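Local atomic coordinates of putative mannose-1-phosphate guanylyl transferase (Thermus thermophilus, PDB entry 2CU2), a protein that probably transfers a guanylyl group from GTP to mannose-1-phosphate to make GDP-mannose. Residues V58-E63 / S220-Y225; A123-A128 / R245-R250; L200-R203 / H208-A211; P252-G257 / L262-S267. All coordinates share one frame; numbering follows the deposited sequence.

Contact 1. Residues V58-E63 / S220-Y225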
loop_
_atom_site.group_PDB
_atom_site.type_symbol
_atom_site.label_atom_id
_atom_site.label_comp_id
_atom_site.label_asym_id
_atom_site.label_seq_id
_atom_site.Cartn_x
_atom_site.Cartn_y
_atom_site.Cartn_z
ATOM N N VAL A 58 -24.192 21.774 4.217
ATOM C CA VAL A 58 -23.691 20.658 3.429
ATOM C C VAL A 58 -24.573 20.403 2.207
ATOM O O VAL A 58 -25.710 20.847 2.116
ATOM C CB VAL A 58 -23.667 19.419 4.326
ATOM C CG1 VAL A 58 -22.853 19.704 5.586
ATOM C CG2 VAL A 58 -25.082 19.045 4.725
ATOM N N ARG A 59 -23.992 19.693 1.225
ATOM C CA ARG A 59 -24.751 19.383 0.021
ATOM C C ARG A 59 -25.959 18.495 0.332
ATOM O O ARG A 59 -25.988 17.739 1.295
ATOM C CB ARG A 59 -23.818 18.677 -0.962
ATOM C CG ARG A 59 -22.914 19.657 -1.707
ATOM C CD ARG A 59 -23.694 20.493 -2.729
ATOM N NE ARG A 59 -23.976 19.702 -3.931
ATOM C CZ ARG A 59 -22.973 19.547 -4.814
ATOM N NH1 ARG A 59 -21.796 20.104 -4.587
ATOM N NH2 ARG A 59 -23.163 18.799 -5.905
ATOM N N ARG A 60 -26.997 18.640 -0.509
ATOM C CA ARG A 60 -28.215 17.879 -0.310
ATOM C C ARG A 60 -27.958 16.373 -0.356
ATOM O O ARG A 60 -28.563 15.589 0.362
ATOM C CB ARG A 60 -29.208 18.282 -1.404
ATOM C CG ARG A 60 -30.395 17.320 -1.493
ATOM C CD ARG A 60 -31.573 17.928 -2.265
ATOM N NE ARG A 60 -31.577 17.457 -3.653
ATOM C CZ ARG A 60 -31.968 18.330 -4.600
ATOM N NH1 ARG A 60 -32.316 19.560 -4.265
ATOM N NH2 ARG A 60 -32.015 17.943 -5.877
ATOM N N ASP A 61 -27.046 15.959 -1.256
ATOM C CA ASP A 61 -26.812 14.529 -1.388
ATOM C C ASP A 61 -25.917 13.975 -0.269
ATOM O O ASP A 61 -25.602 12.793 -0.214
ATOM C CB ASP A 61 -26.221 14.232 -2.771
ATOM C CG ASP A 61 -24.999 15.102 -3.018
ATOM O OD1 ASP A 61 -24.747 15.413 -4.184
ATOM O OD2 ASP A 61 -24.315 15.441 -2.057
ATOM N N GLN A 62 -25.491 14.877 0.639
ATOM C CA GLN A 62 -24.613 14.439 1.724
ATOM C C GLN A 62 -25.325 14.435 3.079
ATOM O O GLN A 62 -24.715 14.339 4.136
ATOM C CB GLN A 62 -23.395 15.373 1.778
ATOM C CG GLN A 62 -22.072 14.628 1.591
ATOM C CD GLN A 62 -21.775 14.490 0.115
ATOM O OE1 GLN A 62 -21.453 13.432 -0.401
ATOM N NE2 GLN A 62 -21.888 15.643 -0.575
ATOM N N GLU A 63 -26.661 14.580 3.034
ATOM C CA GLU A 63 -27.415 14.635 4.279
ATOM C C GLU A 63 -27.153 13.414 5.164
ATOM O O GLU A 63 -27.118 13.488 6.386
ATOM C CB GLU A 63 -28.903 14.713 3.934
ATOM C CG GLU A 63 -29.756 15.012 5.165
ATOM C CD GLU A 63 -31.205 15.137 4.756
ATOM O OE1 GLU A 63 -32.022 15.477 5.600
ATOM O OE2 GLU A 63 -31.508 14.886 3.591
ATOM N N SER A 220 -38.523 29.605 -3.595
ATOM C CA SER A 220 -38.048 28.232 -3.413
ATOM C C SER A 220 -36.521 28.151 -3.463
ATOM O O SER A 220 -35.869 28.657 -4.365
ATOM C CB SER A 220 -38.652 27.368 -4.527
ATOM O OG SER A 220 -37.936 26.136 -4.604
ATOM N N LEU A 221 -35.957 27.516 -2.423
ATOM C CA LEU A 221 -34.511 27.360 -2.337
ATOM C C LEU A 221 -33.936 26.733 -3.609
ATOM O O LEU A 221 -32.941 27.180 -4.168
ATOM C CB LEU A 221 -34.198 26.472 -1.131
ATOM C CG LEU A 221 -32.697 26.234 -0.952
ATOM C CD1 LEU A 221 -31.906 27.541 -0.858
ATOM C CD2 LEU A 221 -32.369 25.445 0.316
ATOM N N GLU A 222 -34.579 25.633 -4.043
ATOM C CA GLU A 222 -34.115 24.956 -5.247
ATOM C C GLU A 222 -34.075 25.905 -6.446
ATOM O O GLU A 222 -33.098 25.995 -7.177
ATOM C CB GLU A 222 -35.065 23.792 -5.534
ATOM C CG GLU A 222 -34.386 22.432 -5.369
ATOM C CD GLU A 222 -34.691 21.570 -6.572
ATOM O OE1 GLU A 222 -35.273 22.075 -7.522
ATOM O OE2 GLU A 222 -34.341 20.391 -6.550
ATOM N N GLU A 223 -35.208 26.600 -6.660
ATOM C CA GLU A 223 -35.278 27.536 -7.776
ATOM C C GLU A 223 -34.184 28.602 -7.684
ATOM O O GLU A 223 -33.413 28.820 -8.610
ATOM C CB GLU A 223 -36.655 28.200 -7.757
ATOM C CG GLU A 223 -36.831 29.212 -8.890
ATOM C CD GLU A 223 -36.397 30.579 -8.412
ATOM O OE1 GLU A 223 -36.877 31.017 -7.376
ATOM O OE2 GLU A 223 -35.577 31.200 -9.086
ATOM N N VAL A 224 -34.183 29.278 -6.514
ATOM C CA VAL A 224 -33.211 30.350 -6.294
ATOM C C VAL A 224 -31.765 29.882 -6.522
ATOM O O VAL A 224 -30.985 30.514 -7.220
ATOM C CB VAL A 224 -33.376 30.885 -4.869
ATOM C CG1 VAL A 224 -32.238 31.855 -4.544
ATOM C CG2 VAL A 224 -34.697 31.616 -4.726
ATOM N N TYR A 225 -31.407 28.753 -5.863
ATOM C CA TYR A 225 -30.020 28.280 -5.940
ATOM C C TYR A 225 -29.601 27.928 -7.377
ATOM O O TYR A 225 -28.474 28.151 -7.801
ATOM C CB TYR A 225 -29.853 27.059 -5.023
ATOM C CG TYR A 225 -28.640 27.209 -4.160
ATOM C CD1 TYR A 225 -28.608 28.198 -3.182
ATOM C CD2 TYR A 225 -27.563 26.326 -4.280
ATOM C CE1 TYR A 225 -27.518 28.304 -2.327
ATOM C CE2 TYR A 225 -26.466 26.436 -3.433
ATOM C CZ TYR A 225 -26.435 27.427 -2.466
ATOM O OH TYR A 225 -25.337 27.558 -1.632
#
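Glu-222 OE2 receives the one polar bond of this contact, a salt bridge from Arg-60 NH1 at 3.2 Å. The bond is bent, with an N-H...O angle of 137°, and it uses the anti lone pair of the carboxylate oxygen, the one turned away from OE1. OE2 lies near the edge of the guanidinium but tilted from its plane, and Arg-60 NH2 stands 3.4 Å from the same OE2. The two flat groups are turned only 17° against each other, although the chains that carry them cross at about a right angle. Both chains have to reach, since the CA atoms of Arg-60 and Glu-222 are 10.5 Å apart. Arg-60 sets out with CG anti to the backbone N (chi1 167°) and bends only at chi3; Glu-222 bends at chi2 to bring its carboxylate across. Within the nucleotidyltransferase fold the pair ties the 3-10 turn after strand 54-59 of the large mixed sheet to the first turn of helix 221-226, far along the chain. Long, flexible, charged residues suit this exposed place, where solvent competes for both ends and the bond is probably modest in strength. Glu-222 sits in a helix start capped by Ser-220, whose OG accepts a weak bond from Glu-223 N. Beneath the surface pair, Leu-221 and Tyr-225 of the same helix pack on Leu-90 of helix 83-98.

Contact 2. Residues A123-A128 / R245-R250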
loop_
_atom_site.group_PDB
_atom_site.type_symbol
_atom_site.label_atom_id
_atom_site.label_comp_id
_atom_site.label_asym_id
_atom_site.label_seq_id
_atom_site.Cartn_x
_atom_site.Cartn_y
_atom_site.Cartn_z
ATOM N N ALA A 123 -13.737 35.344 19.262
ATOM C CA ALA A 123 -14.405 36.265 20.179
ATOM C C ALA A 123 -14.008 37.683 19.802
ATOM O O ALA A 123 -14.845 38.590 19.753
ATOM C CB ALA A 123 -13.997 35.971 21.622
ATOM N N THR A 124 -12.723 37.869 19.523
ATOM C CA THR A 124 -12.226 39.184 19.148
ATOM C C THR A 124 -12.791 39.638 17.805
ATOM O O THR A 124 -13.012 40.827 17.589
ATOM C CB THR A 124 -10.693 39.189 19.100
ATOM O OG1 THR A 124 -10.191 38.897 20.411
ATOM C CG2 THR A 124 -10.172 40.541 18.655
ATOM N N MET A 125 -13.037 38.690 16.907
ATOM C CA MET A 125 -13.594 39.026 15.601
ATOM C C MET A 125 -15.026 39.533 15.762
ATOM O O MET A 125 -15.435 40.481 15.099
ATOM C CB MET A 125 -13.564 37.803 14.681
ATOM C CG MET A 125 -12.206 37.567 14.014
ATOM S SD MET A 125 -12.165 36.072 12.989
ATOM C CE MET A 125 -13.484 36.427 11.817
ATOM N N LEU A 126 -15.779 38.900 16.652
ATOM C CA LEU A 126 -17.156 39.308 16.902
ATOM C C LEU A 126 -17.195 40.764 17.374
ATOM O O LEU A 126 -18.028 41.550 16.917
ATOM C CB LEU A 126 -17.793 38.397 17.954
ATOM C CG LEU A 126 -17.922 36.933 17.533
ATOM C CD1 LEU A 126 -18.398 36.085 18.711
ATOM C CD2 LEU A 126 -18.896 36.832 16.362
ATOM N N GLU A 127 -16.278 41.123 18.267
ATOM C CA GLU A 127 -16.206 42.475 18.805
ATOM C C GLU A 127 -15.816 43.493 17.731
ATOM O O GLU A 127 -16.320 44.606 17.671
ATOM C CB GLU A 127 -15.169 42.488 19.928
ATOM C CG GLU A 127 -15.595 41.637 21.121
ATOM C CD GLU A 127 -14.916 42.157 22.368
ATOM O OE1 GLU A 127 -13.709 42.345 22.342
ATOM O OE2 GLU A 127 -15.607 42.382 23.357
ATOM N N ALA A 128 -14.854 43.088 16.881
ATOM C CA ALA A 128 -14.360 44.003 15.861
ATOM C C ALA A 128 -15.394 44.198 14.754
ATOM O O ALA A 128 -15.259 45.029 13.866
ATOM C CB ALA A 128 -13.074 43.414 15.276
ATOM N N ARG A 245 -11.746 44.452 8.725
ATOM C CA ARG A 245 -10.803 44.328 9.831
ATOM C C ARG A 245 -10.250 42.902 9.913
ATOM O O ARG A 245 -10.877 41.938 9.501
ATOM C CB ARG A 245 -11.534 44.675 11.130
ATOM C CG ARG A 245 -11.746 46.178 11.308
ATOM C CD ARG A 245 -12.745 46.485 12.431
ATOM N NE ARG A 245 -12.793 47.926 12.700
ATOM C CZ ARG A 245 -13.718 48.360 13.578
ATOM N NH1 ARG A 245 -14.535 47.502 14.165
ATOM N NH2 ARG A 245 -13.801 49.664 13.858
ATOM N N VAL A 246 -9.011 42.787 10.426
ATOM C CA VAL A 246 -8.399 41.465 10.508
ATOM C C VAL A 246 -7.838 41.181 11.904
ATOM O O VAL A 246 -7.105 41.974 12.480
ATOM C CB VAL A 246 -7.277 41.396 9.469
ATOM C CG1 VAL A 246 -6.652 40.003 9.466
ATOM C CG2 VAL A 246 -7.832 41.702 8.090
ATOM N N VAL A 247 -8.184 40.000 12.399
ATOM C CA VAL A 247 -7.645 39.452 13.638
ATOM C C VAL A 247 -6.620 38.349 13.364
ATOM O O VAL A 247 -6.849 37.415 12.609
ATOM C CB VAL A 247 -8.807 38.896 14.462
ATOM C CG1 VAL A 247 -8.279 38.296 15.765
ATOM C CG2 VAL A 247 -9.784 40.009 14.791
ATOM N N LEU A 248 -5.434 38.506 13.983
ATOM C CA LEU A 248 -4.386 37.514 13.784
ATOM C C LEU A 248 -4.497 36.360 14.783
ATOM O O LEU A 248 -4.410 36.527 15.993
ATOM C CB LEU A 248 -3.033 38.210 13.954
ATOM C CG LEU A 248 -2.679 39.118 12.776
ATOM C CD1 LEU A 248 -1.217 39.567 12.809
ATOM C CD2 LEU A 248 -2.891 38.447 11.420
ATOM N N GLY A 249 -4.739 35.155 14.234
ATOM C CA GLY A 249 -4.747 33.966 15.078
ATOM C C GLY A 249 -3.331 33.403 15.229
ATOM O O GLY A 249 -2.548 33.351 14.290
ATOM N N ARG A 250 -2.991 33.011 16.472
ATOM C CA ARG A 250 -1.630 32.543 16.723
ATOM C C ARG A 250 -1.585 31.047 17.040
ATOM O O ARG A 250 -0.574 30.502 17.464
ATOM C CB ARG A 250 -1.067 33.337 17.897
ATOM C CG ARG A 250 -1.225 34.845 17.715
ATOM C CD ARG A 250 -0.128 35.622 18.448
ATOM N NE ARG A 250 -0.274 37.061 18.214
ATOM C CZ ARG A 250 0.184 37.543 17.044
ATOM N NH1 ARG A 250 0.724 36.729 16.155
ATOM N NH2 ARG A 250 0.078 38.850 16.781
#
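Helix 123-128 lies against strand 245-249 with the two chains running almost antiparallel, at 167°, and their axes approaching to 8.6 Å. Val-247 is the centre of the apolar packing. Its CG2 touches Met-125 CG at 3.5 Å and Thr-124 CG2 at 3.9 Å, so one branched residue fills the angle between two successive helix positions. Thr-124 can offer a methyl here because its CG2 is anti to the backbone N while OG1, on the other branch, bonds back to the carbonyl of Glu-120 in the same helix. Met-125 makes its contact through CG, and its chain bends at chi3; the side chain also packs on Val-135 and Leu-137 of the neighbouring strand. At Ala-128 the contact turns polar. Arg-245, extended from CG to NE, brings NH1 to Ala-128 O at 2.6 Å, with the oxygen in the guanidinium plane but the donor 35° above the carbonyl plane. The small CB of Ala-128 lets the aliphatic CD of Arg-245 come alongside at 4.2 Å. A leucine in place of Arg-245 would probably leave Ala-128 O without this donor and Glu-130, which pairs with Arg-245 NH2, without its positive mate. Helix 115-128 thus covers a face of the large mixed sheet, antiparallel to strand 244-249 and its parallel neighbour 134-139, consistent with the Rossmann-like alpha/beta core of the GT-A fold.

Contact 3. Residues L200-R203 / H208-A211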
loop_
_atom_site.group_PDB
_atom_site.type_symbol
_atom_site.label_atom_id
_atom_site.label_comp_id
_atom_site.label_asym_id
_atom_site.label_seq_id
_atom_site.Cartn_x
_atom_site.Cartn_y
_atom_site.Cartn_z
ATOM N N LEU A 200 -23.364 44.264 1.568
ATOM C CA LEU A 200 -22.255 43.920 0.684
ATOM C C LEU A 200 -22.739 43.192 -0.573
ATOM O O LEU A 200 -22.223 43.374 -1.667
ATOM C CB LEU A 200 -21.262 43.042 1.452
ATOM C CG LEU A 200 -20.350 43.852 2.380
ATOM C CD1 LEU A 200 -19.402 42.973 3.191
ATOM C CD2 LEU A 200 -19.456 44.856 1.655
ATOM N N PHE A 201 -23.733 42.294 -0.377
ATOM C CA PHE A 201 -24.311 41.621 -1.540
ATOM C C PHE A 201 -24.864 42.661 -2.524
ATOM O O PHE A 201 -24.660 42.607 -3.730
ATOM C CB PHE A 201 -25.464 40.708 -1.079
ATOM C CG PHE A 201 -24.999 39.371 -0.543
ATOM C CD1 PHE A 201 -23.685 38.944 -0.721
ATOM C CD2 PHE A 201 -25.910 38.552 0.109
ATOM C CE1 PHE A 201 -23.295 37.699 -0.232
ATOM C CE2 PHE A 201 -25.512 37.311 0.596
ATOM C CZ PHE A 201 -24.201 36.879 0.432
ATOM N N ARG A 202 -25.624 43.621 -1.953
ATOM C CA ARG A 202 -26.248 44.661 -2.772
ATOM C C ARG A 202 -25.223 45.428 -3.620
ATOM O O ARG A 202 -25.461 45.775 -4.769
ATOM C CB ARG A 202 -26.979 45.626 -1.839
ATOM C CG ARG A 202 -27.390 46.919 -2.544
ATOM C CD ARG A 202 -28.823 47.334 -2.194
ATOM N NE ARG A 202 -28.921 48.792 -2.070
ATOM C CZ ARG A 202 -29.008 49.301 -0.827
ATOM N NH1 ARG A 202 -28.999 48.496 0.222
ATOM N NH2 ARG A 202 -29.097 50.624 -0.658
ATOM N N ARG A 203 -24.057 45.719 -2.998
ATOM C CA ARG A 203 -23.059 46.551 -3.684
ATOM C C ARG A 203 -22.199 45.776 -4.701
ATOM O O ARG A 203 -21.917 46.249 -5.789
ATOM C CB ARG A 203 -22.127 47.182 -2.646
ATOM C CG ARG A 203 -22.813 48.168 -1.703
ATOM C CD ARG A 203 -21.847 48.674 -0.622
ATOM N NE ARG A 203 -22.526 49.603 0.281
ATOM C CZ ARG A 203 -21.909 49.943 1.433
ATOM N NH1 ARG A 203 -20.715 49.455 1.733
ATOM N NH2 ARG A 203 -22.516 50.786 2.266
ATOM N N HIS A 208 -26.715 37.669 -5.539
ATOM C CA HIS A 208 -26.964 37.143 -4.197
ATOM C C HIS A 208 -27.874 38.062 -3.373
ATOM O O HIS A 208 -28.622 37.631 -2.505
ATOM C CB HIS A 208 -25.615 36.954 -3.487
ATOM C CG HIS A 208 -24.896 35.741 -4.030
ATOM N ND1 HIS A 208 -24.593 35.570 -5.343
ATOM C CD2 HIS A 208 -24.475 34.604 -3.333
ATOM C CE1 HIS A 208 -23.987 34.367 -5.426
ATOM N NE2 HIS A 208 -23.904 33.765 -4.238
ATOM N N HIS A 209 -27.759 39.383 -3.624
ATOM C CA HIS A 209 -28.648 40.309 -2.916
ATOM C C HIS A 209 -30.108 40.054 -3.304
ATOM O O HIS A 209 -31.017 40.006 -2.480
ATOM C CB HIS A 209 -28.242 41.757 -3.247
ATOM C CG HIS A 209 -29.363 42.716 -2.915
ATOM N ND1 HIS A 209 -30.310 43.093 -3.806
ATOM C CD2 HIS A 209 -29.591 43.411 -1.717
ATOM C CE1 HIS A 209 -31.099 43.974 -3.162
ATOM N NE2 HIS A 209 -30.693 44.183 -1.908
ATOM N N GLU A 210 -30.315 39.899 -4.631
ATOM C CA GLU A 210 -31.659 39.595 -5.125
ATOM C C GLU A 210 -32.141 38.237 -4.613
ATOM O O GLU A 210 -33.284 38.051 -4.221
ATOM C CB GLU A 210 -31.626 39.602 -6.661
ATOM C CG GLU A 210 -33.013 39.820 -7.278
ATOM C CD GLU A 210 -32.894 39.907 -8.788
ATOM O OE1 GLU A 210 -32.868 38.876 -9.435
ATOM O OE2 GLU A 210 -32.868 41.020 -9.310
ATOM N N ALA A 211 -31.221 37.254 -4.667
ATOM C CA ALA A 211 -31.573 35.931 -4.169
ATOM C C ALA A 211 -31.973 35.978 -2.693
ATOM O O ALA A 211 -32.927 35.354 -2.253
ATOM C CB ALA A 211 -30.367 35.006 -4.362
#
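Phe-201 and His-208 meet where two consecutive helices of the nucleotidyltransferase domain, 194-204 and 206-216, are joined by a short connection and the backbones come close, with the CA atoms of Phe-201 and His-209 4.7 Å apart. On the tightly packed, buried side, CB of His-208 stands over the centre of the Phe-201 ring, 3.8 Å from its centroid and only 7° off the ring normal, a CH-pi contact. The imidazole beyond that CB turns its edge toward the same phenyl face; the centroids are 5.5 Å apart and the planes at 57°, an edge-to-face pair. Both side chains start with CG anti to the carbonyl carbon, chi1 being -82° for Phe-201, which sends the phenyl into the interior; there it also packs on Leu-89 of helix 83-98 and on Val-237. A flat, apolar ring suits this place because one face can receive a CH group and a ring edge together. Replacing Phe-201 by alanine would probably open a gap beneath His-208 and leave its CB and imidazole without the face on which they rest. The other side faces solvent more, and no hydrogen bond crosses it. Arg-202 and His-209 lie side by side, pointing the same way, but it is the aliphatic part of the arginine that touches the imidazole, while the guanidinium leads off to a salt bridge with Glu-199. CG of Arg-202 lies over one face of the imidazole, offset toward its rim, and the nearest approach of the two side chains is Arg-202 CB to His-209 CD2, 3.4 Å.

Contact 4. Residues P252-G257 / L262-S267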
loop_
_atom_site.group_PDB
_atom_site.type_symbol
_atom_site.label_atom_id
_atom_site.label_comp_id
_atom_site.label_asym_id
_atom_site.label_seq_id
_atom_site.Cartn_x
_atom_site.Cartn_y
_atom_site.Cartn_z
ATOM N N PRO A 252 -1.712 27.025 15.744
ATOM C CA PRO A 252 -1.334 26.234 14.587
ATOM C C PRO A 252 -2.532 26.019 13.658
ATOM O O PRO A 252 -3.647 25.753 14.088
ATOM C CB PRO A 252 -0.804 24.891 15.091
ATOM C CG PRO A 252 -0.427 25.125 16.551
ATOM C CD PRO A 252 -1.438 26.294 16.972
ATOM N N TRP A 253 -2.271 26.189 12.349
ATOM C CA TRP A 253 -3.386 26.122 11.412
ATOM C C TRP A 253 -2.954 25.633 10.024
ATOM O O TRP A 253 -1.954 26.054 9.458
ATOM C CB TRP A 253 -4.003 27.519 11.306
ATOM C CG TRP A 253 -5.031 27.547 10.244
ATOM C CD1 TRP A 253 -6.410 27.272 10.391
ATOM C CD2 TRP A 253 -4.832 27.916 8.858
ATOM N NE1 TRP A 253 -7.101 27.438 9.233
ATOM C CE2 TRP A 253 -6.095 27.850 8.221
ATOM C CE3 TRP A 253 -3.711 28.285 8.119
ATOM C CZ2 TRP A 253 -6.210 28.159 6.875
ATOM C CZ3 TRP A 253 -3.825 28.594 6.773
ATOM C CH2 TRP A 253 -5.082 28.525 6.147
ATOM N N ASP A 254 -3.740 24.674 9.499
ATOM C CA ASP A 254 -3.497 24.169 8.150
ATOM C C ASP A 254 -4.824 23.827 7.466
ATOM O O ASP A 254 -5.769 23.366 8.086
ATOM C CB ASP A 254 -2.636 22.908 8.262
ATOM C CG ASP A 254 -1.790 22.753 7.005
ATOM O OD1 ASP A 254 -2.363 22.431 5.963
ATOM O OD2 ASP A 254 -0.576 22.935 7.084
ATOM N N ASP A 255 -4.896 24.108 6.154
ATOM C CA ASP A 255 -6.140 23.804 5.459
ATOM C C ASP A 255 -6.284 22.303 5.168
ATOM O O ASP A 255 -7.336 21.814 4.776
ATOM C CB ASP A 255 -6.221 24.643 4.176
ATOM C CG ASP A 255 -5.380 24.029 3.063
ATOM O OD1 ASP A 255 -5.742 24.229 1.902
ATOM O OD2 ASP A 255 -4.367 23.405 3.356
ATOM N N VAL A 256 -5.166 21.574 5.374
ATOM C CA VAL A 256 -5.157 20.135 5.107
ATOM C C VAL A 256 -5.565 19.798 3.671
ATOM O O VAL A 256 -6.404 18.942 3.417
ATOM C CB VAL A 256 -6.094 19.436 6.093
ATOM C CG1 VAL A 256 -5.823 17.934 6.080
ATOM C CG2 VAL A 256 -5.879 19.974 7.498
ATOM N N GLY A 257 -4.960 20.522 2.710
ATOM C CA GLY A 257 -5.364 20.375 1.312
ATOM C C GLY A 257 -4.864 19.069 0.696
ATOM O O GLY A 257 -5.477 18.488 -0.192
ATOM N N LEU A 262 -0.384 16.497 6.453
ATOM C CA LEU A 262 -0.278 15.714 7.676
ATOM C C LEU A 262 1.064 15.960 8.372
ATOM O O LEU A 262 1.162 16.019 9.591
ATOM C CB LEU A 262 -0.416 14.236 7.307
ATOM C CG LEU A 262 -1.864 13.744 7.392
ATOM C CD1 LEU A 262 -2.763 14.373 6.326
ATOM C CD2 LEU A 262 -1.991 12.230 7.219
ATOM N N GLU A 263 2.107 16.069 7.555
ATOM C CA GLU A 263 3.431 16.292 8.101
ATOM C C GLU A 263 3.494 17.686 8.730
ATOM O O GLU A 263 3.979 17.850 9.849
ATOM C CB GLU A 263 4.482 16.158 7.002
ATOM C CG GLU A 263 5.881 16.515 7.443
ATOM C CD GLU A 263 6.904 16.239 6.355
ATOM O OE1 GLU A 263 7.053 15.067 5.953
ATOM O OE2 GLU A 263 7.555 17.196 5.897
ATOM N N ARG A 264 2.992 18.683 8.006
ATOM C CA ARG A 264 2.994 20.055 8.497
ATOM C C ARG A 264 2.218 20.141 9.804
ATOM O O ARG A 264 2.665 20.762 10.774
ATOM C CB ARG A 264 2.364 20.998 7.465
ATOM C CG ARG A 264 3.059 20.992 6.102
ATOM C CD ARG A 264 2.594 22.153 5.237
ATOM N NE ARG A 264 1.143 22.156 5.043
ATOM C CZ ARG A 264 0.540 22.019 3.864
ATOM N NH1 ARG A 264 1.258 21.865 2.756
ATOM N NH2 ARG A 264 -0.786 22.039 3.791
ATOM N N VAL A 265 1.051 19.512 9.832
ATOM C CA VAL A 265 0.234 19.547 11.030
ATOM C C VAL A 265 0.962 18.935 12.229
ATOM O O VAL A 265 0.876 19.464 13.332
ATOM C CB VAL A 265 -1.112 18.827 10.812
ATOM C CG1 VAL A 265 -1.853 18.697 12.144
ATOM C CG2 VAL A 265 -1.960 19.616 9.811
ATOM N N PHE A 266 1.694 17.842 12.018
ATOM C CA PHE A 266 2.354 17.241 13.174
ATOM C C PHE A 266 3.375 18.208 13.802
ATOM O O PHE A 266 3.599 18.238 15.006
ATOM C CB PHE A 266 3.029 15.941 12.715
ATOM C CG PHE A 266 2.158 14.736 12.995
ATOM C CD1 PHE A 266 0.860 14.681 12.490
ATOM C CD2 PHE A 266 2.645 13.682 13.761
ATOM C CE1 PHE A 266 0.053 13.585 12.772
ATOM C CE2 PHE A 266 1.827 12.587 14.035
ATOM C CZ PHE A 266 0.533 12.537 13.542
ATOM N N SER A 267 4.033 19.000 12.925
ATOM C CA SER A 267 4.965 20.022 13.392
ATOM C C SER A 267 6.100 19.445 14.246
ATOM O O SER A 267 6.450 19.944 15.309
ATOM C CB SER A 267 4.181 21.077 14.174
ATOM O OG SER A 267 3.501 21.935 13.250
HETATM O O HOH W 1 -2.498 22.189 1.617
#
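Arg-264 reaches from its helix to Asp-254 and grips that carboxylate side-on. Its CB, 3.5 Å from Asp-254 OD2, already passes close to the acid; CG continues the chain, CD lies beside OD2, and the bend about CG-CD (chi3 -57°) turns NE and the guanidinium toward the aspartate. NE then donates to Asp-254 OD2 at 2.8 Å. At the tip, NH2 donates to Asp-254 OD1 at 2.7 Å, almost straight at 175°. Both bonds use syn lone pairs, and together they keep the two groups nearly coplanar, 11° apart, and resist their turning. NH2 has a further partner in water 1, which in turn donates to Asp-255 OD2; the direct ion pair to Asp-255 is long. Aspartate suits position 254 because its short arm also lets OD1 accept from Val-256 N at 3.0 Å through the anti lone pair, while its CB rests on Val-265 CG2. Asp-255 OD2 also bonds to the hydroxyl of Tyr-148. The whole is a salt-bridge network joining the short strand 253-254, paired with strand 111-112, to helix 261-266, combined with an Asx turn at Asp-254 that probably steadies the loop at Val-256.

All four contacts belong to the nucleotidyltransferase part of the chain. Contacts 1 and 3 are neighbours: helices 206-216 and 221-226 follow each other in the chain, and Val-224 CG1 packs on Ala-211 CB at 3.7 Å, although the centres are 19 Å apart. Contacts 1 and 2 both reach the large mixed sheet, through strands 54-59 and 244-249, yet their nearest atoms stay about 20 Å apart. Strand 244-249 of contact 2 is followed in the chain by strand 253-254 of contact 4, with the contact centres 22 Å apart. Contacts 3 and 4 are the most distant pair, 35 Å between centres, on opposite sides of the chain's centre.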